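Local coordinates for GTPase-activating protein GYP1 (Saccharomyces cerevisiae, PDB 1FKM) that stimulates GTP hydrolysis by Ypt/Rab GTPases, chiefly YPT1 and YPT7, supplying an arginine finger and a glutamine finger from its TBC domain, at residues I5-D17 / L26-H38. Sequence-based numbering, arbitrary orientation.
Sequences IQRISKFDNILKD and LRQISWNGIPKIH
Phe11 is clamped between Ile29 of helix 23-30 and Pro35 of the loop that follows it, at the N-terminal end of the Ypt/Rab-GAP (TBC) domain. Helix 4-15 and helix 23-30 run antiparallel, their axes at 166° over the segments. The Phe11 ring is the tightly packed part. Pro35 CD lies over one face, 3.5 Å from the ring centroid. Ile29 CG2 covers the opposite face, and Ile29 CD1 reaches Phe11 CE1. Ser30 OG lies at the ring edge. Ile29 is a knob in the hole formed by Arg7, Lys10, Phe11 and Ile14. Phe11 CB in turn sits over one face of the His38 ring. Val42 of helix 39-46 touches Ser30 and Ile34.

Next to the packed ring is a polar grip. The extended chain of Arg7 leaves the helix with CG anti to the backbone N (chi1 -169°) and carries its guanidinium to the turn 30-33. Arg7 NH2 donates to Gly33 O at 2.8 Å, in the carbonyl plane and on a lone pair. Weak bonds run from NE to the same oxygen and from NH2 to Ile29 O. On the solvent side, a water bridges Arg7 NH1 and Asn32 ND2. Lys10 is exposed there, and its CE packs 3.8 Å from Ile29 CD1.

At the other end, Lys16 forms a salt bridge with Asp12. This probably helps to hold the carboxylate in place. His38 NE2 donates to Asp12 OD1 at 2.9 Å, and it and Lys16 NZ approach that oxygen from opposite faces of the carboxylate plane.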
loop_
_atom_site.group_PDB
_atom_site.type_symbol
_atom_site.label_atom_id
_atom_site.label_comp_id
_atom_site.label_asym_id
_atom_site.label_seq_id
_atom_site.Cartn_x
_atom_site.Cartn_y
_atom_site.Cartn_z
ATOM N N ILE A 5 0.508 -11.611 -23.078
ATOM C CA ILE A 5 -0.360 -10.956 -24.052
ATOM C C ILE A 5 -1.816 -11.376 -23.881
ATOM O O ILE A 5 -2.728 -10.548 -23.942
ATOM C CB ILE A 5 0.076 -11.290 -25.496
ATOM C CG1 ILE A 5 1.514 -10.817 -25.729
ATOM C CG2 ILE A 5 -0.875 -10.643 -26.491
ATOM C CD1 ILE A 5 1.728 -9.334 -25.483
ATOM N N GLN A 6 -2.024 -12.672 -23.683
ATOM C CA GLN A 6 -3.357 -13.223 -23.495
ATOM C C GLN A 6 -3.996 -12.629 -22.237
ATOM O O GLN A 6 -5.156 -12.218 -22.247
ATOM C CB GLN A 6 -3.269 -14.746 -23.352
ATOM C CG GLN A 6 -4.610 -15.457 -23.204
ATOM C CD GLN A 6 -5.358 -15.591 -24.517
ATOM O OE1 GLN A 6 -6.451 -16.158 -24.565
ATOM N NE2 GLN A 6 -4.770 -15.078 -25.592
ATOM N N ARG A 7 -3.229 -12.580 -21.156
ATOM C CA ARG A 7 -3.748 -12.052 -19.903
ATOM C C ARG A 7 -4.188 -10.600 -20.064
ATOM O O ARG A 7 -5.211 -10.185 -19.520
ATOM C CB ARG A 7 -2.699 -12.179 -18.800
ATOM C CG ARG A 7 -3.262 -11.893 -17.415
ATOM C CD ARG A 7 -2.362 -12.427 -16.316
ATOM N NE ARG A 7 -2.951 -12.204 -14.999
ATOM C CZ ARG A 7 -3.997 -12.870 -14.508
ATOM N NH1 ARG A 7 -4.590 -13.822 -15.221
ATOM N NH2 ARG A 7 -4.452 -12.582 -13.295
ATOM N N ILE A 8 -3.418 -9.834 -20.827
ATOM C CA ILE A 8 -3.756 -8.441 -21.069
ATOM C C ILE A 8 -5.097 -8.379 -21.793
ATOM O O ILE A 8 -5.934 -7.524 -21.502
ATOM C CB ILE A 8 -2.649 -7.752 -21.908
ATOM C CG1 ILE A 8 -1.403 -7.557 -21.033
ATOM C CG2 ILE A 8 -3.143 -6.426 -22.457
ATOM C CD1 ILE A 8 -0.164 -7.108 -21.785
ATOM N N SER A 9 -5.302 -9.303 -22.726
ATOM C CA SER A 9 -6.548 -9.353 -23.486
ATOM C C SER A 9 -7.742 -9.702 -22.596
ATOM O O SER A 9 -8.826 -9.156 -22.773
ATOM C CB SER A 9 -6.442 -10.382 -24.615
ATOM O OG SER A 9 -7.655 -10.445 -25.344
ATOM N N LYS A 10 -7.544 -10.617 -21.651
ATOM C CA LYS A 10 -8.618 -11.009 -20.740
ATOM C C LYS A 10 -9.077 -9.800 -19.934
ATOM O O LYS A 10 -10.271 -9.590 -19.738
ATOM C CB LYS A 10 -8.142 -12.114 -19.794
ATOM C CG LYS A 10 -7.793 -13.421 -20.490
ATOM C CD LYS A 10 -7.385 -14.490 -19.490
ATOM C CE LYS A 10 -8.533 -14.837 -18.549
ATOM N NZ LYS A 10 -8.136 -15.847 -17.525
ATOM N N PHE A 11 -8.128 -9.001 -19.457
ATOM C CA PHE A 11 -8.490 -7.810 -18.700
ATOM C C PHE A 11 -9.175 -6.803 -19.623
ATOM O O PHE A 11 -10.133 -6.146 -19.226
ATOM C CB PHE A 11 -7.251 -7.172 -18.060
ATOM C CG PHE A 11 -6.844 -7.807 -16.760
ATOM C CD1 PHE A 11 -6.108 -8.988 -16.741
ATOM C CD2 PHE A 11 -7.208 -7.220 -15.549
ATOM C CE1 PHE A 11 -5.739 -9.577 -15.532
ATOM C CE2 PHE A 11 -6.845 -7.799 -14.337
ATOM C CZ PHE A 11 -6.108 -8.980 -14.325
ATOM N N ASP A 12 -8.692 -6.695 -20.860
ATOM C CA ASP A 12 -9.282 -5.761 -21.819
ATOM C C ASP A 12 -10.778 -6.002 -22.017
ATOM O O ASP A 12 -11.567 -5.059 -22.014
ATOM C CB ASP A 12 -8.580 -5.857 -23.181
ATOM C CG ASP A 12 -7.216 -5.191 -23.187
ATOM O OD1 ASP A 12 -7.106 -4.054 -22.687
ATOM O OD2 ASP A 12 -6.256 -5.801 -23.705
ATOM N N ASN A 13 -11.164 -7.260 -22.197
ATOM C CA ASN A 13 -12.571 -7.586 -22.401
ATOM C C ASN A 13 -13.422 -7.391 -21.153
ATOM O O ASN A 13 -14.641 -7.271 -21.242
ATOM C CB ASN A 13 -12.716 -9.012 -22.934
ATOM C CG ASN A 13 -12.217 -9.146 -24.364
ATOM O OD1 ASN A 13 -12.522 -8.311 -25.216
ATOM N ND2 ASN A 13 -11.451 -10.193 -24.633
ATOM N N ILE A 14 -12.785 -7.356 -19.988
ATOM C CA ILE A 14 -13.514 -7.130 -18.749
ATOM C C ILE A 14 -13.685 -5.627 -18.564
ATOM O O ILE A 14 -14.733 -5.152 -18.123
ATOM C CB ILE A 14 -12.750 -7.692 -17.523
ATOM C CG1 ILE A 14 -12.782 -9.222 -17.543
ATOM C CG2 ILE A 14 -13.366 -7.161 -16.225
ATOM C CD1 ILE A 14 -12.015 -9.874 -16.401
ATOM N N LEU A 15 -12.657 -4.880 -18.948
ATOM C CA LEU A 15 -12.652 -3.434 -18.779
ATOM C C LEU A 15 -13.189 -2.573 -19.920
ATOM O O LEU A 15 -13.738 -1.498 -19.673
ATOM C CB LEU A 15 -11.228 -2.979 -18.461
ATOM C CG LEU A 15 -10.581 -3.603 -17.226
ATOM C CD1 LEU A 15 -9.114 -3.210 -17.171
ATOM C CD2 LEU A 15 -11.320 -3.143 -15.965
ATOM N N LYS A 16 -13.040 -3.036 -21.157
ATOM C CA LYS A 16 -13.470 -2.248 -22.310
ATOM C C LYS A 16 -14.723 -2.730 -23.033
ATOM O O LYS A 16 -14.967 -3.931 -23.150
ATOM C CB LYS A 16 -12.302 -2.143 -23.291
ATOM C CG LYS A 16 -11.049 -1.577 -22.638
ATOM C CD LYS A 16 -9.817 -1.717 -23.512
ATOM C CE LYS A 16 -8.582 -1.214 -22.774
ATOM N NZ LYS A 16 -7.330 -1.401 -23.558
ATOM N N ASP A 17 -15.516 -1.770 -23.507
ATOM C CA ASP A 17 -16.755 -2.043 -24.231
ATOM C C ASP A 17 -17.704 -2.956 -23.450
ATOM O O ASP A 17 -18.112 -4.007 -23.947
ATOM C CB ASP A 17 -16.429 -2.673 -25.591
ATOM C CG ASP A 17 -17.647 -2.787 -26.497
ATOM O OD1 ASP A 17 -18.729 -2.294 -26.113
ATOM O OD2 ASP A 17 -17.516 -3.368 -27.596
ATOM N N LEU A 26 -13.701 -9.016 -12.226
ATOM C CA LEU A 26 -12.451 -8.282 -12.051
ATOM C C LEU A 26 -11.657 -8.734 -10.819
ATOM O O LEU A 26 -10.445 -8.940 -10.894
ATOM C CB LEU A 26 -12.743 -6.778 -11.972
ATOM C CG LEU A 26 -11.525 -5.853 -11.910
ATOM C CD1 LEU A 26 -10.661 -6.055 -13.153
ATOM C CD2 LEU A 26 -11.992 -4.399 -11.793
ATOM N N ARG A 27 -12.340 -8.884 -9.689
ATOM C CA ARG A 27 -11.696 -9.324 -8.455
ATOM C C ARG A 27 -11.119 -10.731 -8.614
ATOM O O ARG A 27 -10.012 -11.021 -8.162
ATOM C CB ARG A 27 -12.701 -9.344 -7.303
ATOM C CG ARG A 27 -13.124 -7.988 -6.780
ATOM C CD ARG A 27 -14.058 -8.155 -5.584
ATOM N NE ARG A 27 -13.477 -9.037 -4.574
ATOM C CZ ARG A 27 -14.060 -9.354 -3.421
ATOM N NH1 ARG A 27 -15.253 -8.859 -3.117
ATOM N NH2 ARG A 27 -13.448 -10.167 -2.569
ATOM N N GLN A 28 -11.886 -11.603 -9.257
ATOM C CA GLN A 28 -11.470 -12.984 -9.465
ATOM C C GLN A 28 -10.142 -13.122 -10.202
ATOM O O GLN A 28 -9.251 -13.844 -9.757
ATOM C CB GLN A 28 -12.562 -13.738 -10.227
ATOM C CG GLN A 28 -12.168 -15.138 -10.658
ATOM C CD GLN A 28 -13.277 -15.838 -11.417
ATOM O OE1 GLN A 28 -13.726 -15.364 -12.462
ATOM N NE2 GLN A 28 -13.727 -16.974 -10.893
ATOM N N ILE A 29 -10.006 -12.433 -11.330
ATOM C CA ILE A 29 -8.779 -12.520 -12.101
ATOM C C ILE A 29 -7.642 -11.697 -11.502
ATOM O O ILE A 29 -6.485 -12.111 -11.556
ATOM C CB ILE A 29 -9.011 -12.087 -13.579
ATOM C CG1 ILE A 29 -7.749 -12.358 -14.401
ATOM C CG2 ILE A 29 -9.396 -10.612 -13.647
ATOM C CD1 ILE A 29 -7.935 -12.175 -15.902
ATOM N N SER A 30 -7.971 -10.548 -10.916
ATOM C CA SER A 30 -6.958 -9.672 -10.326
ATOM C C SER A 30 -6.226 -10.283 -9.140
ATOM O O SER A 30 -5.095 -9.905 -8.853
ATOM C CB SER A 30 -7.583 -8.343 -9.888
ATOM O OG SER A 30 -8.077 -7.609 -10.996
ATOM N N TRP A 31 -6.869 -11.225 -8.454
ATOM C CA TRP A 31 -6.269 -11.868 -7.288
ATOM C C TRP A 31 -4.922 -12.477 -7.657
ATOM O O TRP A 31 -3.979 -12.477 -6.855
ATOM C CB TRP A 31 -7.193 -12.979 -6.765
ATOM C CG TRP A 31 -7.144 -13.191 -5.274
ATOM C CD1 TRP A 31 -8.017 -12.695 -4.346
ATOM C CD2 TRP A 31 -6.163 -13.942 -4.536
ATOM N NE1 TRP A 31 -7.645 -13.090 -3.085
ATOM C CE2 TRP A 31 -6.514 -13.856 -3.172
ATOM C CE3 TRP A 31 -5.026 -14.677 -4.896
ATOM C CZ2 TRP A 31 -5.765 -14.479 -2.163
ATOM C CZ3 TRP A 31 -4.280 -15.296 -3.890
ATOM C CH2 TRP A 31 -4.657 -15.189 -2.541
ATOM N N ASN A 32 -4.833 -12.981 -8.885
ATOM C CA ASN A 32 -3.618 -13.629 -9.359
ATOM C C ASN A 32 -2.632 -12.705 -10.059
ATOM O O ASN A 32 -1.723 -13.177 -10.733
ATOM C CB ASN A 32 -3.987 -14.786 -10.293
ATOM C CG ASN A 32 -4.979 -15.743 -9.660
ATOM O OD1 ASN A 32 -4.778 -16.209 -8.540
ATOM N ND2 ASN A 32 -6.058 -16.036 -10.374
ATOM N N GLY A 33 -2.814 -11.396 -9.906
ATOM C CA GLY A 33 -1.903 -10.455 -10.531
ATOM C C GLY A 33 -2.528 -9.653 -11.656
ATOM O O GLY A 33 -3.295 -10.177 -12.466
ATOM N N ILE A 34 -2.183 -8.374 -11.712
ATOM C CA ILE A 34 -2.715 -7.480 -12.728
ATOM C C ILE A 34 -1.610 -7.006 -13.666
ATOM O O ILE A 34 -0.571 -6.522 -13.208
ATOM C CB ILE A 34 -3.360 -6.235 -12.068
ATOM C CG1 ILE A 34 -4.468 -6.678 -11.105
ATOM C CG2 ILE A 34 -3.919 -5.303 -13.141
ATOM C CD1 ILE A 34 -4.895 -5.591 -10.107
ATOM N N PRO A 35 -1.812 -7.153 -14.991
ATOM C CA PRO A 35 -0.818 -6.717 -15.978
ATOM C C PRO A 35 -0.489 -5.256 -15.669
ATOM O O PRO A 35 -1.394 -4.464 -15.406
ATOM C CB PRO A 35 -1.566 -6.866 -17.299
ATOM C CG PRO A 35 -2.462 -8.051 -17.038
ATOM C CD PRO A 35 -2.983 -7.757 -15.654
ATOM N N LYS A 36 0.789 -4.895 -15.709
ATOM C CA LYS A 36 1.178 -3.526 -15.385
ATOM C C LYS A 36 0.413 -2.439 -16.136
ATOM O O LYS A 36 0.067 -1.412 -15.554
ATOM C CB LYS A 36 2.689 -3.334 -15.579
ATOM C CG LYS A 36 3.205 -3.587 -16.984
ATOM C CD LYS A 36 4.692 -3.266 -17.068
ATOM C CE LYS A 36 5.258 -3.513 -18.462
ATOM N NZ LYS A 36 5.217 -4.955 -18.829
ATOM N N ILE A 37 0.128 -2.650 -17.414
ATOM C CA ILE A 37 -0.590 -1.629 -18.169
ATOM C C ILE A 37 -2.008 -1.372 -17.625
ATOM O O ILE A 37 -2.556 -0.281 -17.792
ATOM C CB ILE A 37 -0.669 -1.995 -19.670
ATOM C CG1 ILE A 37 -1.224 -0.808 -20.459
ATOM C CG2 ILE A 37 -1.541 -3.231 -19.874
ATOM C CD1 ILE A 37 -1.227 -1.018 -21.956
ATOM N N HIS A 38 -2.585 -2.361 -16.949
ATOM C CA HIS A 38 -3.938 -2.219 -16.407
ATOM C C HIS A 38 -4.032 -1.797 -14.947
ATOM O O HIS A 38 -5.111 -1.432 -14.481
ATOM C CB HIS A 38 -4.713 -3.530 -16.570
ATOM C CG HIS A 38 -5.166 -3.789 -17.970
ATOM N ND1 HIS A 38 -4.803 -4.918 -18.673
ATOM C CD2 HIS A 38 -5.946 -3.062 -18.802
ATOM C CE1 HIS A 38 -5.338 -4.872 -19.880
ATOM N NE2 HIS A 38 -6.038 -3.757 -19.983
HETATM O O HOH W 1 -6.043 -15.410 -13.129
#